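Local coordinates for protein N-acetyltransferase (PDB 4M85) that probably transfers an acetyl group from acetyl-coenzyme A to an acceptor substrate, as other GNAT-fold acetyltransferases do, at residues Arg6-Pro10 against Phe56-Ile60; Ala17-Tyr21 against Val40-Glu45; Glu81-Glu85 against Thr102-Glu108; Trp147-Ile153 against Met179-Val185. All coordinates share one frame; numbering follows the deposited sequence.

Contact 1. Residues Arg6-Pro10 against Phe56-Ile60; sequences RQARP and FYQHI
Tyr57 turns its ring to Pro10 through a chi1 of 74°, which sets CG between its own backbone N and carbonyl carbon. The ring then lies with one face toward Pro10. CD of the proline sits over that face, 4.0 Å from the ring centroid and 14° off the normal, a CH-pi contact. CG of Pro10 follows over the CZ side of the ring. The CD2 edge of the same ring meets the carbonyl of Ala8, with CD2 to Ala8 O at 3.5 Å.

Ala8 is the buried middle of the contact. Its CB packs on CB of Tyr57 at 4.0 Å and on CB of Ile60 at 3.8 Å. Its amide gives a nearly straight hydrogen bond, from Ala8 N to Ile60 O, 2.9 Å. Gln7 bends at chi2 (-69°), and this brings its NE2 near Ile60 O, but at a poor angle for a bond.

The pairing lies where edge strand 4-7 of the GNAT sheet leaves its antiparallel neighbour, strand 60-65. The 3-10 turn 57-59 leads into that neighbour. Ile16 of helix 13-26 packs on Ala8 and Ile60, and Val49 of helix 37-49 touches Pro10 and Tyr57.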
# COMPACT_ATOMS: atom_id res chain seq x y z
N ARG A 6 -10.55 11.23 -0.23
CA ARG A 6 -10.00 12.07 -1.29
C ARG A 6 -8.62 11.60 -1.71
O ARG A 6 -7.98 10.79 -1.02
CB ARG A 6 -9.89 13.53 -0.80
CG ARG A 6 -9.15 13.67 0.53
CD ARG A 6 -8.58 15.06 0.78
NE ARG A 6 -7.86 15.11 2.06
CZ ARG A 6 -6.55 14.88 2.20
NH1 ARG A 6 -5.77 14.59 1.17
NH2 ARG A 6 -6.01 14.93 3.40
N GLN A 7 -8.15 12.15 -2.83
CA GLN A 7 -6.79 11.89 -3.27
C GLN A 7 -5.82 12.41 -2.24
O GLN A 7 -6.02 13.47 -1.66
CB GLN A 7 -6.49 12.56 -4.61
CG GLN A 7 -6.98 11.81 -5.83
CD GLN A 7 -6.23 10.51 -6.11
OE1 GLN A 7 -6.84 9.58 -6.64
NE2 GLN A 7 -4.94 10.43 -5.76
N ALA A 8 -4.75 11.65 -2.03
CA ALA A 8 -3.66 12.07 -1.17
C ALA A 8 -3.05 13.35 -1.74
O ALA A 8 -3.13 13.59 -2.95
CB ALA A 8 -2.61 10.97 -1.10
N ARG A 9 -2.51 14.19 -0.87
CA ARG A 9 -1.73 15.34 -1.29
C ARG A 9 -0.33 15.18 -0.71
O ARG A 9 -0.14 14.41 0.23
CB ARG A 9 -2.34 16.61 -0.74
CG ARG A 9 -3.76 16.90 -1.20
CD ARG A 9 -4.21 18.24 -0.61
NE ARG A 9 -5.67 18.37 -0.61
CZ ARG A 9 -6.46 18.31 0.47
NH1 ARG A 9 -5.99 18.11 1.69
NH2 ARG A 9 -7.77 18.45 0.32
N PRO A 10 0.65 15.93 -1.24
CA PRO A 10 2.04 15.80 -0.78
C PRO A 10 2.19 15.86 0.74
O PRO A 10 2.96 15.10 1.32
CB PRO A 10 2.72 16.99 -1.44
CG PRO A 10 2.01 17.12 -2.75
CD PRO A 10 0.57 16.72 -2.49
N PHE A 56 3.70 6.54 -4.53
CA PHE A 56 3.43 7.92 -4.96
C PHE A 56 2.07 8.37 -4.47
O PHE A 56 1.13 7.58 -4.46
CB PHE A 56 3.47 8.10 -6.48
CG PHE A 56 3.87 9.48 -6.93
CD1 PHE A 56 3.26 10.10 -8.03
CD2 PHE A 56 4.92 10.17 -6.29
CE1 PHE A 56 3.68 11.37 -8.46
CE2 PHE A 56 5.32 11.42 -6.70
CZ PHE A 56 4.70 12.04 -7.79
N TYR A 57 1.95 9.63 -4.07
CA TYR A 57 0.68 10.18 -3.58
C TYR A 57 -0.41 10.12 -4.64
O TYR A 57 -1.60 10.10 -4.31
CB TYR A 57 0.83 11.62 -3.02
CG TYR A 57 1.01 12.69 -4.06
CD1 TYR A 57 2.27 13.05 -4.50
CD2 TYR A 57 -0.09 13.37 -4.60
CE1 TYR A 57 2.45 14.02 -5.45
CE2 TYR A 57 0.08 14.34 -5.57
CZ TYR A 57 1.35 14.66 -5.99
OH TYR A 57 1.54 15.62 -6.95
N GLN A 58 -0.00 10.06 -5.91
CA GLN A 58 -0.94 9.93 -7.02
C GLN A 58 -1.53 8.52 -7.08
O GLN A 58 -2.41 8.30 -7.87
CB GLN A 58 -0.26 10.19 -8.37
CG GLN A 58 0.21 11.61 -8.57
CD GLN A 58 0.73 11.84 -9.98
OE1 GLN A 58 1.50 11.05 -10.52
NE2 GLN A 58 0.30 12.95 -10.58
N HIS A 59 -1.02 7.58 -6.28
CA HIS A 59 -1.55 6.24 -6.27
C HIS A 59 -2.40 6.01 -5.03
O HIS A 59 -2.81 4.88 -4.78
CB HIS A 59 -0.43 5.19 -6.27
CG HIS A 59 0.45 5.23 -7.48
ND1 HIS A 59 1.68 4.62 -7.53
CD2 HIS A 59 0.28 5.85 -8.67
CE1 HIS A 59 2.21 4.83 -8.72
NE2 HIS A 59 1.40 5.59 -9.42
N ILE A 60 -2.65 7.07 -4.25
CA ILE A 60 -3.19 6.91 -2.90
C ILE A 60 -4.47 7.71 -2.70
O ILE A 60 -4.52 8.90 -3.04
CB ILE A 60 -2.15 7.28 -1.83
CG1 ILE A 60 -0.88 6.41 -2.01
CG2 ILE A 60 -2.75 7.14 -0.42
CD1 ILE A 60 0.26 6.67 -1.04

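Contact 2. Residues Ala17-Tyr21 against Val40-Glu45; sequences AKLVY and VLDAIE
Ala17 is the low point of helix 13-26 at this crossing, and Ile44 fills the hollow over it. CG2 of Ile44 is anti to its backbone N and drops between Ala17 and Val20. It lies 3.8 Å from Ala17 CA and 3.9 Å from Val20 CG1. The other branch of Ile44 reaches toward the start of Tyr21, where CD1 comes within 4.1 Å of Tyr21 N.

Leu41 makes the second bump. Its CD2 methyl enters the hollow between Ala17 and Tyr21. There it meets Tyr21 CB at 3.6 Å and rests against Ala17 O. That oxygen already accepts the helix hydrogen bond from Tyr21 N, so the methyl meets a carbonyl that has its partner.

Tyr21 is the bump going the other way. Its chi1 of -175° swings the ring out along helix 37-49. The CD2-CE2 edge meets Val40 CG1, which lies near the ring plane, 3.7 Å from CD2. At the far end the aliphatic part of Glu45 closes over Ala17, with Glu45 CG to Ala17 CB at 3.6 Å.

No hydrogen bond joins the segments. The axes approach to 9.2 Å, and their directions differ by 117°. Ala17 CA and Glu45 CA, 5.4 Å apart, are the nearest pair. Such steeply crossed helices, which follow strand 4-7 and precede strand 60-65 in the chain, are typical of the N-terminal part of the GNAT fold.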
# COMPACT_ATOMS: atom_id res chain seq x y z
N ALA A 17 3.59 7.57 5.45
CA ALA A 17 4.84 6.87 5.76
C ALA A 17 4.73 5.99 7.01
O ALA A 17 5.21 4.88 7.05
CB ALA A 17 5.97 7.88 5.92
N LYS A 18 4.04 6.47 8.04
CA LYS A 18 3.89 5.67 9.26
C LYS A 18 3.08 4.42 8.97
O LYS A 18 3.44 3.32 9.40
CB LYS A 18 3.25 6.52 10.35
CG LYS A 18 4.12 7.67 10.80
CD LYS A 18 3.44 8.44 11.93
CE LYS A 18 4.03 9.82 12.13
NZ LYS A 18 3.27 10.54 13.20
N LEU A 19 2.01 4.58 8.18
CA LEU A 19 1.16 3.46 7.79
C LEU A 19 1.94 2.40 7.00
O LEU A 19 1.87 1.21 7.32
CB LEU A 19 -0.04 3.95 6.98
CG LEU A 19 -1.20 4.60 7.76
CD1 LEU A 19 -2.13 5.39 6.85
CD2 LEU A 19 -2.00 3.57 8.57
N VAL A 20 2.68 2.84 5.98
CA VAL A 20 3.48 1.94 5.14
C VAL A 20 4.57 1.31 6.00
O VAL A 20 4.80 0.12 5.93
CB VAL A 20 4.12 2.70 3.93
CG1 VAL A 20 5.16 1.84 3.19
CG2 VAL A 20 3.04 3.17 2.96
N TYR A 21 5.23 2.10 6.82
CA TYR A 21 6.25 1.57 7.72
C TYR A 21 5.70 0.40 8.55
O TYR A 21 6.36 -0.64 8.70
CB TYR A 21 6.78 2.67 8.65
CG TYR A 21 7.91 2.17 9.50
CD1 TYR A 21 7.71 1.70 10.80
CD2 TYR A 21 9.19 2.13 8.98
CE1 TYR A 21 8.77 1.20 11.56
CE2 TYR A 21 10.25 1.63 9.71
CZ TYR A 21 10.04 1.17 11.00
OH TYR A 21 11.15 0.70 11.68
N VAL A 40 14.29 5.07 7.50
CA VAL A 40 13.30 4.39 6.66
C VAL A 40 12.07 5.28 6.45
O VAL A 40 11.55 5.36 5.35
CB VAL A 40 12.92 3.02 7.25
CG1 VAL A 40 11.83 2.34 6.42
CG2 VAL A 40 14.14 2.11 7.36
N LEU A 41 11.61 5.96 7.49
CA LEU A 41 10.47 6.87 7.37
C LEU A 41 10.75 8.02 6.43
O LEU A 41 9.97 8.30 5.51
CB LEU A 41 10.06 7.41 8.76
CG LEU A 41 9.34 6.42 9.68
CD1 LEU A 41 9.11 7.02 11.06
CD2 LEU A 41 8.02 5.98 9.06
N ASP A 42 11.87 8.71 6.66
CA ASP A 42 12.32 9.73 5.73
C ASP A 42 12.31 9.22 4.28
O ASP A 42 11.87 9.90 3.37
CB ASP A 42 13.73 10.20 6.09
CG ASP A 42 14.26 11.20 5.11
OD1 ASP A 42 13.75 12.33 5.07
OD2 ASP A 42 15.19 10.84 4.37
N ALA A 43 12.81 8.01 4.08
CA ALA A 43 12.84 7.44 2.73
C ALA A 43 11.44 7.23 2.13
O ALA A 43 11.22 7.55 0.95
CB ALA A 43 13.62 6.16 2.72
N ILE A 44 10.51 6.67 2.92
CA ILE A 44 9.16 6.41 2.43
C ILE A 44 8.46 7.73 2.15
O ILE A 44 7.78 7.86 1.15
CB ILE A 44 8.32 5.55 3.43
CG1 ILE A 44 8.93 4.18 3.63
CG2 ILE A 44 6.90 5.35 2.96
CD1 ILE A 44 8.61 3.55 4.99
N GLU A 45 8.65 8.71 3.02
CA GLU A 45 8.10 10.03 2.83
C GLU A 45 8.54 10.60 1.48
O GLU A 45 7.74 11.16 0.74
CB GLU A 45 8.58 10.98 3.93
CG GLU A 45 8.03 10.72 5.33
CD GLU A 45 8.85 11.40 6.41
OE1 GLU A 45 9.68 12.25 6.06
OE2 GLU A 45 8.68 11.09 7.63

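Contact 3. Residues Glu81-Glu85 against Thr102-Glu108; sequences ELKYE and TPLPVKE
Two glutamates one turn apart on helix 81-86, Glu81 and Glu85, take backbone N-H groups from segment 102-108. Glu108 N gives a nearly straight hydrogen bond to Glu81 OE2 at 2.7 Å, and Glu81 OE2 accepts with its syn lone pair. The extended chain, CG anti to the backbone N (chi1 -176°), carries the carboxylate across to the loop. Glu85 instead bends at chi2 (62°). Its OE2 accepts from Leu104 N at 2.7 Å, met from above the carboxylate plane. Thr102 OG1 also donates to Glu85 OE2, though the 2.5 Å length is doubtful. This oxygen faces the residues flanking Pro103.

The loop belongs to the long connection from helix 95-98 to strand 114-121 of the GNAT sheet. The helix side chains pin its backbone at two places.

Charge is partly offset from outside. Arg54 forms salt bridges with both Glu81 OE2 and Glu85 OE1, which would probably help both carboxylates stay ionised. Tyr53 OH adds a hydrogen bond to Glu85 OE1. Water 1 donates to Glu81 OE1 at 2.7 Å and takes a weak bond from Lys107 NZ, whose main partner is Asp111.

Van der Waals contact is small and lies toward the surface. Leu82 CD2 lies 3.6 Å from Pro105 O, and its apolar touch is with Lys107 CB, 4.2 Å away. The CG of Lys107 also rests beside the Glu81 carboxylate, 3.5 Å from OE1.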
# COMPACT_ATOMS: atom_id res chain seq x y z
N GLU A 81 4.30 -2.08 -12.51
CA GLU A 81 4.70 -2.34 -11.11
C GLU A 81 6.20 -2.21 -10.88
O GLU A 81 6.64 -1.49 -9.98
CB GLU A 81 4.27 -3.74 -10.64
CG GLU A 81 4.57 -4.00 -9.17
CD GLU A 81 4.26 -5.43 -8.71
OE1 GLU A 81 3.62 -6.21 -9.44
OE2 GLU A 81 4.68 -5.77 -7.59
N LEU A 82 6.98 -2.95 -11.66
CA LEU A 82 8.44 -2.95 -11.51
C LEU A 82 9.05 -1.60 -11.91
O LEU A 82 10.09 -1.23 -11.39
CB LEU A 82 9.06 -4.12 -12.29
CG LEU A 82 8.71 -5.54 -11.79
CD1 LEU A 82 9.64 -6.55 -12.44
CD2 LEU A 82 8.82 -5.65 -10.28
N LYS A 83 8.40 -0.84 -12.79
CA LYS A 83 8.86 0.51 -13.12
C LYS A 83 8.67 1.46 -11.94
O LYS A 83 9.55 2.29 -11.63
CB LYS A 83 8.14 1.06 -14.33
CG LYS A 83 8.66 2.42 -14.74
CD LYS A 83 7.85 3.00 -15.89
CE LYS A 83 6.85 4.04 -15.41
NZ LYS A 83 5.63 4.08 -16.26
N TYR A 84 7.53 1.35 -11.27
CA TYR A 84 7.32 2.10 -10.02
C TYR A 84 8.38 1.76 -8.95
O TYR A 84 8.95 2.66 -8.31
CB TYR A 84 5.90 1.87 -9.49
CG TYR A 84 4.80 2.31 -10.45
CD1 TYR A 84 4.94 3.47 -11.19
CD2 TYR A 84 3.64 1.56 -10.61
CE1 TYR A 84 3.95 3.89 -12.06
CE2 TYR A 84 2.64 1.97 -11.48
CZ TYR A 84 2.80 3.13 -12.20
OH TYR A 84 1.81 3.53 -13.08
N GLU A 85 8.62 0.47 -8.77
CA GLU A 85 9.60 -0.02 -7.78
C GLU A 85 11.01 0.52 -8.03
O GLU A 85 11.71 0.89 -7.12
CB GLU A 85 9.63 -1.56 -7.81
CG GLU A 85 10.70 -2.21 -6.93
CD GLU A 85 10.52 -1.90 -5.45
OE1 GLU A 85 9.44 -1.40 -5.09
OE2 GLU A 85 11.46 -2.15 -4.67
N THR A 102 16.21 -1.76 -3.61
CA THR A 102 14.86 -1.26 -3.50
C THR A 102 14.08 -2.20 -2.54
O THR A 102 14.38 -3.40 -2.44
CB THR A 102 14.19 -1.08 -4.89
OG1 THR A 102 13.82 -2.35 -5.44
CG2 THR A 102 15.13 -0.35 -5.86
N PRO A 103 13.12 -1.64 -1.80
CA PRO A 103 12.46 -2.35 -0.69
C PRO A 103 11.55 -3.51 -1.09
O PRO A 103 11.36 -4.41 -0.28
CB PRO A 103 11.62 -1.26 0.01
CG PRO A 103 11.77 -0.02 -0.78
CD PRO A 103 12.69 -0.24 -1.94
N LEU A 104 11.02 -3.50 -2.32
CA LEU A 104 10.05 -4.51 -2.74
C LEU A 104 10.28 -5.00 -4.18
O LEU A 104 9.48 -4.71 -5.05
CB LEU A 104 8.63 -3.93 -2.56
CG LEU A 104 8.04 -3.80 -1.14
CD1 LEU A 104 6.89 -2.80 -1.12
CD2 LEU A 104 7.55 -5.14 -0.58
N PRO A 105 11.41 -5.72 -4.44
CA PRO A 105 11.77 -6.22 -5.78
C PRO A 105 10.81 -7.22 -6.42
O PRO A 105 10.73 -7.27 -7.65
CB PRO A 105 13.12 -6.91 -5.55
CG PRO A 105 13.15 -7.22 -4.08
CD PRO A 105 12.45 -6.06 -3.45
N VAL A 106 10.10 -8.01 -5.60
CA VAL A 106 9.22 -9.05 -6.11
C VAL A 106 8.01 -8.42 -6.80
O VAL A 106 7.44 -7.42 -6.31
CB VAL A 106 8.80 -10.03 -5.00
CG1 VAL A 106 7.91 -11.15 -5.56
CG2 VAL A 106 10.03 -10.65 -4.33
N LYS A 107 7.64 -9.00 -7.94
CA LYS A 107 6.46 -8.64 -8.70
C LYS A 107 5.26 -9.27 -7.99
O LYS A 107 5.08 -10.49 -8.05
CB LYS A 107 6.58 -9.16 -10.15
CG LYS A 107 5.61 -8.54 -11.15
CD LYS A 107 5.88 -9.06 -12.56
CE LYS A 107 4.97 -8.41 -13.61
NZ LYS A 107 3.64 -9.08 -13.70
N GLU A 108 4.46 -8.45 -7.32
CA GLU A 108 3.32 -8.93 -6.53
C GLU A 108 2.04 -9.12 -7.37
O GLU A 108 1.16 -9.85 -6.97
CB GLU A 108 3.04 -7.98 -5.33
CG GLU A 108 4.24 -7.71 -4.41
CD GLU A 108 3.92 -6.78 -3.23
OE1 GLU A 108 2.72 -6.55 -2.94
OE2 GLU A 108 4.86 -6.26 -2.59
O HOH W 1 2.85 -6.57 -12.03

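Contact 4. Residues Trp147-Ile153 against Met179-Val185; sequences WSLNCDI and MYHHLIV
Ile153 and His181 meet where strands 147-152 and 178-184 reach one end of their antiparallel pairing. From CB, 3.7 Å from His181 NE2, the isoleucine splits. CG2 stands over the middle of the imidazole face, 3.6 Å from the ring centroid, a CH-pi contact. CG1 takes the other way, past Met179 O. CD1 at its tip ends on Met179 CB at 3.9 Å. A chi1 of 69° sets CG1 between the backbone N and carbonyl carbon, and leaves CG2 for the ring. Water 2 joins Ile153 O to His181 NE2 at the ring edge, while Gln172 holds ND1 of that ring.

The backbones form a regular ladder. Leu149 with Leu183 and Cys151 with His181 are hydrogen-bonded pairs, and Ile153 N adds a bond to Met179 O. In the GNAT sheet, strand 147-152 pairs here with the last strand, 178-184, which is inserted between it and edge strand 168-175. Helix 156-164 connects strand 147-152 to strand 168-175.

On the face of Leu149, Cys151 and Leu183, Leu149 CD1 meets Leu183 CD1 at 3.7 Å. Tyr162 of helix 156-164 covers these residues. On the other face His182 ND1 donates to Asn150 OD1 at 2.7 Å, with amide and ring planes 48° apart. His182 NE2 is hydrogen-bonded to Glu113, and Asn150 ND2 to Tyr115 OH and Glu108 O.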
# COMPACT_ATOMS: atom_id res chain seq x y z
N TRP A 147 -9.36 -5.34 -10.82
CA TRP A 147 -8.60 -5.02 -9.63
C TRP A 147 -8.09 -6.30 -8.99
O TRP A 147 -8.74 -7.36 -9.04
CB TRP A 147 -9.46 -4.23 -8.65
CG TRP A 147 -10.01 -2.96 -9.19
CD1 TRP A 147 -11.16 -2.81 -9.89
CD2 TRP A 147 -9.46 -1.65 -9.05
NE1 TRP A 147 -11.35 -1.52 -10.22
CE2 TRP A 147 -10.33 -0.76 -9.71
CE3 TRP A 147 -8.32 -1.13 -8.43
CZ2 TRP A 147 -10.10 0.60 -9.78
CZ3 TRP A 147 -8.09 0.22 -8.50
CH2 TRP A 147 -8.98 1.08 -9.19
N SER A 148 -6.90 -6.23 -8.43
CA SER A 148 -6.35 -7.35 -7.68
C SER A 148 -5.76 -6.94 -6.33
O SER A 148 -5.44 -5.78 -6.11
CB SER A 148 -5.30 -8.09 -8.51
OG SER A 148 -4.11 -7.35 -8.64
N LEU A 149 -5.63 -7.93 -5.45
CA LEU A 149 -4.94 -7.74 -4.18
C LEU A 149 -4.44 -9.06 -3.64
O LEU A 149 -4.84 -10.13 -4.11
CB LEU A 149 -5.80 -7.00 -3.16
CG LEU A 149 -7.09 -7.59 -2.62
CD1 LEU A 149 -6.82 -8.74 -1.65
CD2 LEU A 149 -7.91 -6.50 -1.94
N ASN A 150 -3.56 -8.95 -2.65
CA ASN A 150 -2.96 -10.10 -2.00
C ASN A 150 -3.25 -10.13 -0.51
O ASN A 150 -2.83 -9.25 0.23
CB ASN A 150 -1.46 -10.06 -2.26
CG ASN A 150 -1.11 -10.43 -3.69
OD1 ASN A 150 -1.67 -11.37 -4.25
ND2 ASN A 150 -0.15 -9.71 -4.27
N CYS A 151 -3.98 -11.14 -0.06
CA CYS A 151 -4.47 -11.20 1.33
C CYS A 151 -3.72 -12.27 2.09
O CYS A 151 -3.78 -13.45 1.75
CB CYS A 151 -5.96 -11.56 1.32
SG CYS A 151 -6.78 -11.61 2.94
N ASP A 152 -3.05 -11.87 3.16
CA ASP A 152 -2.43 -12.82 4.09
C ASP A 152 -3.39 -14.00 4.39
O ASP A 152 -4.50 -13.80 4.85
CB ASP A 152 -2.05 -12.10 5.39
CG ASP A 152 -1.53 -13.06 6.51
OD1 ASP A 152 -1.07 -14.19 6.21
OD2 ASP A 152 -1.60 -12.67 7.69
N ILE A 153 -2.92 -15.22 4.13
CA ILE A 153 -3.74 -16.41 4.32
C ILE A 153 -4.16 -16.62 5.78
O ILE A 153 -5.10 -17.36 6.06
CB ILE A 153 -3.07 -17.70 3.78
CG1 ILE A 153 -1.84 -18.10 4.60
CG2 ILE A 153 -2.70 -17.55 2.30
CD1 ILE A 153 -1.52 -19.56 4.43
N MET A 179 2.74 -16.46 2.92
CA MET A 179 1.81 -16.85 1.87
C MET A 179 0.58 -15.92 1.83
O MET A 179 0.03 -15.50 2.87
CB MET A 179 1.36 -18.30 2.10
CG MET A 179 1.07 -19.09 0.83
SD MET A 179 2.45 -19.24 -0.35
CE MET A 179 3.76 -19.67 0.77
N TYR A 180 0.15 -15.60 0.62
CA TYR A 180 -0.98 -14.71 0.40
C TYR A 180 -1.98 -15.30 -0.60
O TYR A 180 -1.60 -15.94 -1.58
CB TYR A 180 -0.49 -13.38 -0.17
CG TYR A 180 0.42 -12.61 0.76
CD1 TYR A 180 1.77 -12.89 0.84
CD2 TYR A 180 -0.08 -11.59 1.56
CE1 TYR A 180 2.59 -12.18 1.68
CE2 TYR A 180 0.73 -10.88 2.40
CZ TYR A 180 2.06 -11.18 2.46
OH TYR A 180 2.89 -10.48 3.32
N HIS A 181 -3.26 -15.01 -0.39
CA HIS A 181 -4.29 -15.32 -1.38
C HIS A 181 -4.30 -14.22 -2.43
O HIS A 181 -4.54 -13.05 -2.10
CB HIS A 181 -5.67 -15.34 -0.74
CG HIS A 181 -5.87 -16.43 0.27
ND1 HIS A 181 -5.91 -17.77 -0.08
CD2 HIS A 181 -6.14 -16.38 1.59
CE1 HIS A 181 -6.16 -18.49 0.99
NE2 HIS A 181 -6.30 -17.68 2.02
N HIS A 182 -4.05 -14.57 -3.69
CA HIS A 182 -4.20 -13.61 -4.78
C HIS A 182 -5.68 -13.57 -5.15
O HIS A 182 -6.27 -14.61 -5.46
CB HIS A 182 -3.33 -13.99 -5.98
CG HIS A 182 -3.22 -12.91 -7.00
ND1 HIS A 182 -2.40 -11.81 -6.83
CD2 HIS A 182 -3.85 -12.73 -8.18
CE1 HIS A 182 -2.52 -11.02 -7.87
NE2 HIS A 182 -3.39 -11.55 -8.71
N LEU A 183 -6.27 -12.39 -5.07
CA LEU A 183 -7.70 -12.17 -5.29
C LEU A 183 -7.94 -11.16 -6.40
O LEU A 183 -7.19 -10.21 -6.55
CB LEU A 183 -8.35 -11.64 -4.01
CG LEU A 183 -8.16 -12.49 -2.74
CD1 LEU A 183 -8.83 -11.86 -1.53
CD2 LEU A 183 -8.71 -13.87 -2.98
N ILE A 184 -9.01 -11.36 -7.18
CA ILE A 184 -9.39 -10.44 -8.25
C ILE A 184 -10.88 -10.12 -8.27
O ILE A 184 -11.71 -10.94 -7.86
CB ILE A 184 -9.02 -11.01 -9.62
CG1 ILE A 184 -9.62 -12.42 -9.79
CG2 ILE A 184 -7.51 -11.06 -9.75
CD1 ILE A 184 -10.04 -12.74 -11.21
N VAL A 185 -11.21 -8.94 -8.79
CA VAL A 185 -12.60 -8.56 -9.03
C VAL A 185 -12.75 -7.84 -10.37
O VAL A 185 -11.84 -7.13 -10.79
CB VAL A 185 -13.17 -7.71 -7.89
CG1 VAL A 185 -12.37 -6.44 -7.70
CG2 VAL A 185 -14.63 -7.36 -8.15
O HOH W 2 -6.66 -18.97 4.47

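Overall arrangement
Contact 2 is the most buried of the four and mostly apolar, with no hydrogen bond across. The other three are partly buried. Contacts 1 and 4 both belong to the seven-stranded sheet but lie on opposite sides of the chain's centre, 23 Å apart between centres. Contact 4 is a full strand ladder, whereas contact 1 has a single backbone bond and leans on packing. Contact 3 uses carboxylates to hold a loop. Contacts 1 and 2 involve elements that follow each other in the chain, strand 4-7 and helix 13-26. Contact 3 touches contact 1 through Tyr84 and His59, and contact 4 through Glu108 O and Asn150 ND2.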